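Local coordinates for 11S globulin seed storage protein (Amaranthus hypochondriacus, PDB 3QAC) that probably serves as a seed storage protein, laid down as a nutrient reservoir and built from two cupin domains per subunit, at residues A[18-22]-A[43-47]; A[68-73]-A[162-168]; A[90-94]-A[126-130]. The contacts are given in a common frame with arbitrary orientation. Residues are numbered along the deposited sequence.

Contact 1 (A[18-22]-A[43-47]); sequences RLTAL and QEFRC
Near the start of the bicupin fold of an 11S globulin, an extended N-terminal segment runs past the first turn of a short helix, and a buried glutamate ties the two together. Residues 18-22 are extended throughout, with no regular strand assigned here; residues 43-47 are helical, with Cys-47 N bonded to Gln-43 O at 2.8 Å. The closest backbone approach is Leu-19 CA to Glu-44 CA, 6.9 Å, so side chains and water must bridge the gap. The apolar contacts come from two leucines, both in the m,t rotamer. Leu-19 CD2 lies 3.5 Å from Glu-44 CB, while Leu-22 CD1 meets Phe-45 CE1 at 3.6 Å, approaching the ring obliquely. Outside the pair, Val-379 and Leu-377 of strand 377-380 in the second cupin domain pack on Glu-44 and Phe-45, and Leu-19 rests on strand 366-373, so the contact belongs to the seam between the domains. The Cys-47 to Cys-14 disulfide anchors the helix to the chain's N-terminal end. The polar contacts all converge on one carboxylate. Glu-44, with chi1 p and chi2 near -90°, accepts a hydrogen bond at OE2 from Thr-20 N (3.2 Å). Two waters complete the bridge: one donates to Arg-18 O (2.6 Å) and Glu-44 OE1 (2.7 Å), the other to Thr-20 O (2.6 Å) and Glu-44 OE2 (2.9 Å).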
loop_
_atom_site.group_PDB
_atom_site.type_symbol
_atom_site.label_atom_id
_atom_site.label_comp_id
_atom_site.label_asym_id
_atom_site.label_seq_id
_atom_site.Cartn_x
_atom_site.Cartn_y
_atom_site.Cartn_z
ATOM N N ARG A 18 1.427 25.033 -11.232
ATOM C CA ARG A 18 1.718 25.125 -12.648
ATOM C C ARG A 18 1.903 23.743 -13.265
ATOM O O ARG A 18 2.770 22.978 -12.855
ATOM C CB ARG A 18 2.977 25.974 -12.862
ATOM C CG ARG A 18 3.389 26.149 -14.315
ATOM C CD ARG A 18 4.706 26.950 -14.394
ATOM N NE ARG A 18 5.098 27.262 -15.766
ATOM C CZ ARG A 18 5.901 26.497 -16.496
ATOM N NH1 ARG A 18 6.394 25.384 -15.977
ATOM N NH2 ARG A 18 6.210 26.838 -17.743
ATOM N N LEU A 19 1.083 23.420 -14.254
ATOM C CA LEU A 19 1.295 22.210 -15.019
ATOM C C LEU A 19 1.694 22.647 -16.401
ATOM O O LEU A 19 1.484 23.791 -16.797
ATOM C CB LEU A 19 0.045 21.358 -15.098
ATOM C CG LEU A 19 -0.531 20.811 -13.797
ATOM C CD1 LEU A 19 -1.941 20.251 -14.052
ATOM C CD2 LEU A 19 0.392 19.770 -13.180
ATOM N N THR A 20 2.283 21.724 -17.133
ATOM C CA THR A 20 2.830 22.051 -18.420
ATOM C C THR A 20 2.427 20.976 -19.411
ATOM O O THR A 20 2.246 19.815 -19.042
ATOM C CB THR A 20 4.357 22.195 -18.308
ATOM O OG1 THR A 20 4.688 23.589 -18.250
ATOM C CG2 THR A 20 5.060 21.547 -19.476
ATOM N N ALA A 21 2.228 21.372 -20.661
ATOM C CA ALA A 21 2.112 20.403 -21.727
ATOM C C ALA A 21 3.503 19.807 -21.864
ATOM O O ALA A 21 4.447 20.503 -22.219
ATOM C CB ALA A 21 1.678 21.072 -23.006
ATOM N N LEU A 22 3.627 18.529 -21.541
ATOM C CA LEU A 22 4.919 17.859 -21.509
ATOM C C LEU A 22 5.207 17.019 -22.742
ATOM O O LEU A 22 4.353 16.294 -23.259
ATOM C CB LEU A 22 5.044 16.995 -20.256
ATOM C CG LEU A 22 4.982 17.778 -18.946
ATOM C CD1 LEU A 22 4.754 16.863 -17.741
ATOM C CD2 LEU A 22 6.261 18.653 -18.772
ATOM N N GLN A 43 7.796 18.100 -11.813
ATOM C CA GLN A 43 7.096 18.037 -10.551
ATOM C C GLN A 43 5.831 17.183 -10.630
ATOM O O GLN A 43 5.553 16.395 -9.728
ATOM C CB GLN A 43 6.718 19.436 -10.083
ATOM C CG GLN A 43 6.050 19.428 -8.740
ATOM C CD GLN A 43 5.777 20.806 -8.220
ATOM O OE1 GLN A 43 6.361 21.790 -8.689
ATOM N NE2 GLN A 43 4.887 20.898 -7.239
ATOM N N GLU A 44 5.048 17.362 -11.685
ATOM C CA GLU A 44 3.777 16.666 -11.741
ATOM C C GLU A 44 3.979 15.166 -11.969
ATOM O O GLU A 44 3.118 14.385 -11.594
ATOM C CB GLU A 44 2.799 17.289 -12.753
ATOM C CG GLU A 44 3.299 17.373 -14.186
ATOM C CD GLU A 44 4.043 18.686 -14.472
ATOM O OE1 GLU A 44 5.000 19.017 -13.722
ATOM O OE2 GLU A 44 3.663 19.389 -15.441
ATOM N N PHE A 45 5.107 14.766 -12.563
ATOM C CA PHE A 45 5.430 13.343 -12.646
ATOM C C PHE A 45 5.818 12.802 -11.282
ATOM O O PHE A 45 5.496 11.664 -10.936
ATOM C CB PHE A 45 6.545 13.045 -13.641
ATOM C CG PHE A 45 6.091 13.041 -15.062
ATOM C CD1 PHE A 45 6.807 13.717 -16.029
ATOM C CD2 PHE A 45 4.942 12.377 -15.432
ATOM C CE1 PHE A 45 6.402 13.727 -17.346
ATOM C CE2 PHE A 45 4.526 12.382 -16.756
ATOM C CZ PHE A 45 5.263 13.077 -17.720
ATOM N N ARG A 46 6.523 13.621 -10.512
ATOM C CA ARG A 46 6.934 13.206 -9.187
ATOM C C ARG A 46 5.678 13.042 -8.334
ATOM O O ARG A 46 5.539 12.078 -7.592
ATOM C CB ARG A 46 7.921 14.221 -8.573
ATOM C CG ARG A 46 9.278 14.239 -9.278
ATOM C CD ARG A 46 10.375 14.918 -8.448
ATOM N NE ARG A 46 10.323 16.374 -8.581
ATOM C CZ ARG A 46 9.940 17.192 -7.606
ATOM N NH1 ARG A 46 9.591 16.678 -6.422
ATOM N NH2 ARG A 46 9.909 18.515 -7.809
ATOM N N CYS A 47 4.767 13.996 -8.458
ATOM C CA CYS A 47 3.500 13.945 -7.763
ATOM C C CYS A 47 2.716 12.671 -8.135
ATOM O O CYS A 47 2.162 12.009 -7.263
ATOM C CB CYS A 47 2.672 15.183 -8.108
ATOM S SG CYS A 47 0.971 15.112 -7.492
HETATM O O HOH W 1 4.397 21.067 -12.104
HETATM O O HOH W 2 1.631 18.198 -17.111
#

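Contact 2 (A[68-73]-A[162-168]); sequences TSAPEL and ILIDTAN
Two antiparallel neighbours in the N-terminal cupin beta-barrel, strands 72-78 and 158-164, meet here where the first begins and the second gives way to a turn. Leu-73 and Leu-163 form a hydrogen-bonded pair, with Leu-73 N to Leu-163 O at 3.0 Å and Leu-163 N to Leu-73 O at 2.8 Å. Glu-72 and Ile-164 form the adjoining non-hydrogen-bonded pair, CA atoms 4.7 Å apart, and Asp-165 N reaches Pro-71 O at 3.1 Å, nearly linear. Glu-72 CA also makes a CA-H...O contact with Leu-163 O at 3.2 Å. Beyond the ladder, Asp-165 centres an inverse gamma turn and starts a type I beta turn ending at Asn-168. Asn-168 N bonds to Asp-165 O (2.9 Å), and Asn-168 ND2 to Asp-165 OD2 (2.7 Å); Pro-71 CG sits 3.3 Å from Asn-168 CG. Glu-72 and Ile-164 share one sheet face. Ala-70 CB touches Ile-164 CG2 at 3.7 Å, and Glu-72, in an m,t rotamer, brings OE2 within 3.6 Å of Ile-162 CG2 and pairs with Arg-180 in a salt bridge. On the other face Leu-73 CB and Leu-163 CB approach to 4.3 Å, and both side chains pack on Phe-400 of the second cupin domain. Backbone bonds thus fix the register, while the two faces differ in chemistry: one buries a charge neutralised by Arg-180, the other is an apolar seam between domains.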
loop_
_atom_site.group_PDB
_atom_site.type_symbol
_atom_site.label_atom_id
_atom_site.label_comp_id
_atom_site.label_asym_id
_atom_site.label_seq_id
_atom_site.Cartn_x
_atom_site.Cartn_y
_atom_site.Cartn_z
ATOM N N THR A 68 10.700 -4.510 -16.270
ATOM C CA THR A 68 10.895 -3.404 -15.358
ATOM C C THR A 68 10.151 -3.754 -14.095
ATOM O O THR A 68 9.142 -4.453 -14.144
ATOM C CB THR A 68 10.410 -2.048 -15.955
ATOM O OG1 THR A 68 10.453 -1.027 -14.949
ATOM C CG2 THR A 68 8.996 -2.160 -16.509
ATOM N N SER A 69 10.671 -3.295 -12.966
ATOM C CA SER A 69 10.098 -3.592 -11.666
ATOM C C SER A 69 8.726 -2.964 -11.490
ATOM O O SER A 69 7.992 -3.343 -10.587
ATOM C CB SER A 69 11.021 -3.076 -10.563
ATOM O OG SER A 69 11.179 -1.676 -10.698
ATOM N N ALA A 70 8.379 -1.997 -12.335
ATOM C CA ALA A 70 7.043 -1.386 -12.273
ATOM C C ALA A 70 6.070 -1.956 -13.317
ATOM O O ALA A 70 6.488 -2.315 -14.415
ATOM C CB ALA A 70 7.143 0.115 -12.436
ATOM N N PRO A 71 4.764 -2.017 -12.983
ATOM C CA PRO A 71 3.751 -2.444 -13.952
ATOM C C PRO A 71 3.610 -1.357 -15.003
ATOM O O PRO A 71 3.892 -0.195 -14.713
ATOM C CB PRO A 71 2.449 -2.488 -13.129
ATOM C CG PRO A 71 2.815 -2.175 -11.726
ATOM C CD PRO A 71 4.155 -1.515 -11.744
ATOM N N GLU A 72 3.167 -1.719 -16.196
ATOM C CA GLU A 72 3.028 -0.749 -17.262
ATOM C C GLU A 72 1.673 -0.882 -17.883
ATOM O O GLU A 72 1.123 -1.970 -17.962
ATOM C CB GLU A 72 4.045 -1.001 -18.362
ATOM C CG GLU A 72 5.473 -1.059 -17.907
ATOM C CD GLU A 72 6.379 -1.232 -19.078
ATOM O OE1 GLU A 72 6.094 -2.120 -19.904
ATOM O OE2 GLU A 72 7.350 -0.461 -19.204
ATOM N N LEU A 73 1.168 0.247 -18.334
ATOM C CA LEU A 73 -0.048 0.344 -19.086
ATOM C C LEU A 73 0.397 0.849 -20.431
ATOM O O LEU A 73 1.008 1.917 -20.528
ATOM C CB LEU A 73 -0.966 1.363 -18.430
ATOM C CG LEU A 73 -2.423 0.955 -18.306
ATOM C CD1 LEU A 73 -2.509 -0.437 -17.698
ATOM C CD2 LEU A 73 -3.157 1.963 -17.451
ATOM N N ILE A 162 3.583 4.374 -23.247
ATOM C CA ILE A 162 3.740 3.522 -22.098
ATOM C C ILE A 162 3.746 4.323 -20.811
ATOM O O ILE A 162 4.624 5.157 -20.590
ATOM C CB ILE A 162 5.032 2.732 -22.250
ATOM C CG1 ILE A 162 4.980 1.941 -23.565
ATOM C CG2 ILE A 162 5.271 1.841 -21.043
ATOM C CD1 ILE A 162 6.237 1.179 -23.903
ATOM N N LEU A 163 2.747 4.101 -19.971
ATOM C CA LEU A 163 2.823 4.592 -18.609
ATOM C C LEU A 163 3.531 3.560 -17.742
ATOM O O LEU A 163 3.162 2.367 -17.733
ATOM C CB LEU A 163 1.442 4.886 -18.037
ATOM C CG LEU A 163 1.567 5.320 -16.577
ATOM C CD1 LEU A 163 1.459 6.824 -16.468
ATOM C CD2 LEU A 163 0.513 4.652 -15.721
ATOM N N ILE A 164 4.550 4.022 -17.023
ATOM C CA ILE A 164 5.302 3.176 -16.105
ATOM C C ILE A 164 5.037 3.637 -14.689
ATOM O O ILE A 164 5.442 4.732 -14.298
ATOM C CB ILE A 164 6.807 3.233 -16.355
ATOM C CG1 ILE A 164 7.111 3.071 -17.848
ATOM C CG2 ILE A 164 7.518 2.172 -15.526
ATOM C CD1 ILE A 164 8.567 3.181 -18.168
ATOM N N ASP A 165 4.355 2.799 -13.916
ATOM C CA ASP A 165 3.825 3.243 -12.642
ATOM C C ASP A 165 4.801 2.932 -11.523
ATOM O O ASP A 165 4.611 1.979 -10.759
ATOM C CB ASP A 165 2.472 2.595 -12.382
ATOM C CG ASP A 165 1.916 2.969 -11.046
ATOM O OD1 ASP A 165 2.336 4.037 -10.553
ATOM O OD2 ASP A 165 1.080 2.206 -10.491
ATOM N N THR A 166 5.843 3.755 -11.434
ATOM C CA THR A 166 6.958 3.510 -10.541
ATOM C C THR A 166 6.493 3.539 -9.101
ATOM O O THR A 166 7.076 2.883 -8.255
ATOM C CB THR A 166 8.048 4.562 -10.750
ATOM O OG1 THR A 166 7.432 5.843 -10.843
ATOM C CG2 THR A 166 8.771 4.318 -12.046
ATOM N N ALA A 167 5.436 4.290 -8.825
ATOM C CA ALA A 167 4.894 4.359 -7.472
ATOM C C ALA A 167 3.956 3.191 -7.106
ATOM O O ALA A 167 3.400 3.160 -6.015
ATOM C CB ALA A 167 4.171 5.682 -7.267
ATOM N N ASN A 168 3.775 2.244 -8.024
ATOM C CA ASN A 168 2.943 1.069 -7.753
ATOM C C ASN A 168 3.514 0.295 -6.583
ATOM O O ASN A 168 4.726 0.126 -6.491
ATOM C CB ASN A 168 2.891 0.153 -8.985
ATOM C CG ASN A 168 1.641 -0.754 -9.008
ATOM O OD1 ASN A 168 1.648 -1.872 -8.490
ATOM N ND2 ASN A 168 0.583 -0.270 -9.629
#

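Contact 3 (A[90-94]-A[126-130]); sequences CPETY and DQHQK
Two extended arms of one long loop, segments 90-94 and 126-130, illustrate how such arms can meet largely through close side-chain approaches, with a single weak backbone hydrogen bond. The 90-94 and 126-129 parts run with end-to-end directions 152° apart. The CA atoms of Glu-92 and Gln-129 are 5.0 Å apart, those of Thr-93 and Gln-127 5.1 Å. The weak hydrogen bond runs from His-128 N to Thr-93 O (3.5 Å), supported by a CA-H...O contact from Gln-127 CA to Thr-93 O at 3.1 Å. Glu-92 folds back in an m,m conformation, which brings OE1 to 3.8 Å from His-128 CA and OE2 to 3.6 Å from Gln-129 CG. Thr-93, chi1 at -110° and so between wells, sets CB only 3.0 Å from His-128 O. Tyr-94, also between wells at -26°, lays CD1 3.4 Å from Gln-127 CG. His-128 adopts p, which sets its ring beside the following backbone, where ND1 donates to Gln-129 O (3.1 Å). Gln-129, m,t, extends along Cys-90, with OE1 3.7 Å from Cys-90 CB; its NE2 bonds to Ile-87 O. Cys-90, chi1 m, is disulfide-bonded to Cys-283 within this single precursor chain, probably the bond that joins acidic and basic chains after processing. Both segments belong to the long excursion between strands 80-86 and 131-135, and Asp-126 makes a salt bridge to Lys-441 on helix 434-442 of a neighbouring subunit.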
loop_
_atom_site.group_PDB
_atom_site.type_symbol
_atom_site.label_atom_id
_atom_site.label_comp_id
_atom_site.label_asym_id
_atom_site.label_seq_id
_atom_site.Cartn_x
_atom_site.Cartn_y
_atom_site.Cartn_z
ATOM N N CYS A 90 3.720 -20.375 -17.285
ATOM C CA CYS A 90 2.717 -20.549 -18.329
ATOM C C CYS A 90 3.175 -21.589 -19.342
ATOM O O CYS A 90 4.374 -21.816 -19.497
ATOM C CB CYS A 90 2.381 -19.213 -18.986
ATOM S SG CYS A 90 1.521 -18.075 -17.855
ATOM N N PRO A 91 2.217 -22.223 -20.037
ATOM C CA PRO A 91 2.504 -23.423 -20.826
ATOM C C PRO A 91 3.311 -23.114 -22.076
ATOM O O PRO A 91 3.041 -22.113 -22.736
ATOM C CB PRO A 91 1.108 -23.909 -21.253
ATOM C CG PRO A 91 0.111 -23.032 -20.521
ATOM C CD PRO A 91 0.834 -21.762 -20.237
ATOM N N GLU A 92 4.276 -23.971 -22.400
ATOM C CA GLU A 92 4.861 -23.968 -23.734
ATOM C C GLU A 92 3.802 -24.297 -24.804
ATOM O O GLU A 92 2.665 -24.669 -24.502
ATOM C CB GLU A 92 6.053 -24.931 -23.827
ATOM C CG GLU A 92 7.289 -24.503 -23.009
ATOM C CD GLU A 92 7.796 -23.091 -23.352
ATOM O OE1 GLU A 92 8.720 -22.963 -24.190
ATOM O OE2 GLU A 92 7.276 -22.109 -22.772
ATOM N N THR A 93 4.196 -24.165 -26.060
ATOM C CA THR A 93 3.258 -24.181 -27.162
ATOM C C THR A 93 3.952 -24.811 -28.366
ATOM O O THR A 93 5.162 -24.632 -28.537
ATOM C CB THR A 93 2.836 -22.732 -27.485
ATOM O OG1 THR A 93 1.465 -22.525 -27.115
ATOM C CG2 THR A 93 3.049 -22.400 -28.967
ATOM N N TYR A 94 3.206 -25.545 -29.195
ATOM C CA TYR A 94 3.809 -26.222 -30.349
ATOM C C TYR A 94 2.971 -26.107 -31.617
ATOM O O TYR A 94 3.405 -26.520 -32.698
ATOM C CB TYR A 94 4.054 -27.697 -30.032
ATOM C CG TYR A 94 4.235 -27.980 -28.555
ATOM C CD1 TYR A 94 5.499 -28.176 -28.014
ATOM C CD2 TYR A 94 3.137 -28.048 -27.702
ATOM C CE1 TYR A 94 5.665 -28.440 -26.669
ATOM C CE2 TYR A 94 3.291 -28.308 -26.360
ATOM C CZ TYR A 94 4.556 -28.502 -25.845
ATOM O OH TYR A 94 4.713 -28.762 -24.501
ATOM N N ASP A 126 9.644 -25.880 -32.806
ATOM C CA ASP A 126 9.852 -24.863 -31.782
ATOM C C ASP A 126 8.761 -24.864 -30.723
ATOM O O ASP A 126 7.619 -25.241 -30.981
ATOM C CB ASP A 126 9.939 -23.471 -32.412
ATOM C CG ASP A 126 10.623 -22.457 -31.499
ATOM O OD1 ASP A 126 10.320 -21.247 -31.615
ATOM O OD2 ASP A 126 11.463 -22.874 -30.666
ATOM N N GLN A 127 9.139 -24.441 -29.525
ATOM C CA GLN A 127 8.194 -24.202 -28.452
ATOM C C GLN A 127 8.441 -22.796 -27.915
ATOM O O GLN A 127 9.590 -22.374 -27.731
ATOM C CB GLN A 127 8.390 -25.202 -27.315
ATOM C CG GLN A 127 8.577 -26.650 -27.740
ATOM C CD GLN A 127 9.157 -27.499 -26.617
ATOM O OE1 GLN A 127 9.936 -28.419 -26.860
ATOM N NE2 GLN A 127 8.797 -27.174 -25.374
ATOM N N HIS A 128 7.363 -22.070 -27.665
ATOM C CA HIS A 128 7.468 -20.787 -26.995
ATOM C C HIS A 128 6.155 -20.456 -26.309
ATOM O O HIS A 128 5.165 -21.166 -26.471
ATOM C CB HIS A 128 7.901 -19.683 -27.964
ATOM C CG HIS A 128 7.150 -19.669 -29.258
ATOM N ND1 HIS A 128 5.818 -19.321 -29.342
ATOM C CD2 HIS A 128 7.555 -19.912 -30.525
ATOM C CE1 HIS A 128 5.430 -19.371 -30.604
ATOM N NE2 HIS A 128 6.466 -19.726 -31.343
ATOM N N GLN A 129 6.140 -19.392 -25.523
ATOM C CA GLN A 129 4.912 -19.045 -24.831
ATOM C C GLN A 129 3.953 -18.353 -25.784
ATOM O O GLN A 129 4.301 -18.062 -26.932
ATOM C CB GLN A 129 5.186 -18.172 -23.606
ATOM C CG GLN A 129 5.549 -18.940 -22.342
ATOM C CD GLN A 129 5.517 -18.035 -21.128
ATOM O OE1 GLN A 129 4.648 -17.160 -21.010
ATOM N NE2 GLN A 129 6.471 -18.222 -20.226
ATOM N N LYS A 130 2.738 -18.115 -25.311
ATOM C CA LYS A 130 1.705 -17.501 -26.134
ATOM C C LYS A 130 2.189 -16.173 -26.701
ATOM O O LYS A 130 2.677 -15.302 -25.973
ATOM C CB LYS A 130 0.406 -17.302 -25.341
ATOM C CG LYS A 130 -0.490 -16.198 -25.900
ATOM C CD LYS A 130 -1.967 -16.573 -25.860
ATOM C CE LYS A 130 -2.497 -16.659 -24.436
ATOM N NZ LYS A 130 -3.916 -17.131 -24.418
#

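How the contacts relate
Taken together, the three contacts show that burial alone does not set the chemistry; the elements that meet do. Contacts 1 and 2 are both buried, their centres about 17 Å apart, and each packs against the second cupin domain, yet only contact 2 relies on strand pairing; contact 1 joins loop to helix through a hydrated carboxylate. Contact 3 is partly exposed and lies on the opposite side of the chain's centre from contact 1, their centres about 42 Å apart. It falls within the 88-residue excursion between the segments of contact 2, about 26 Å away between centres. Contacts 1 and 3 hold disulfide cysteines, while contacts 2 and 3 touch the second subunit.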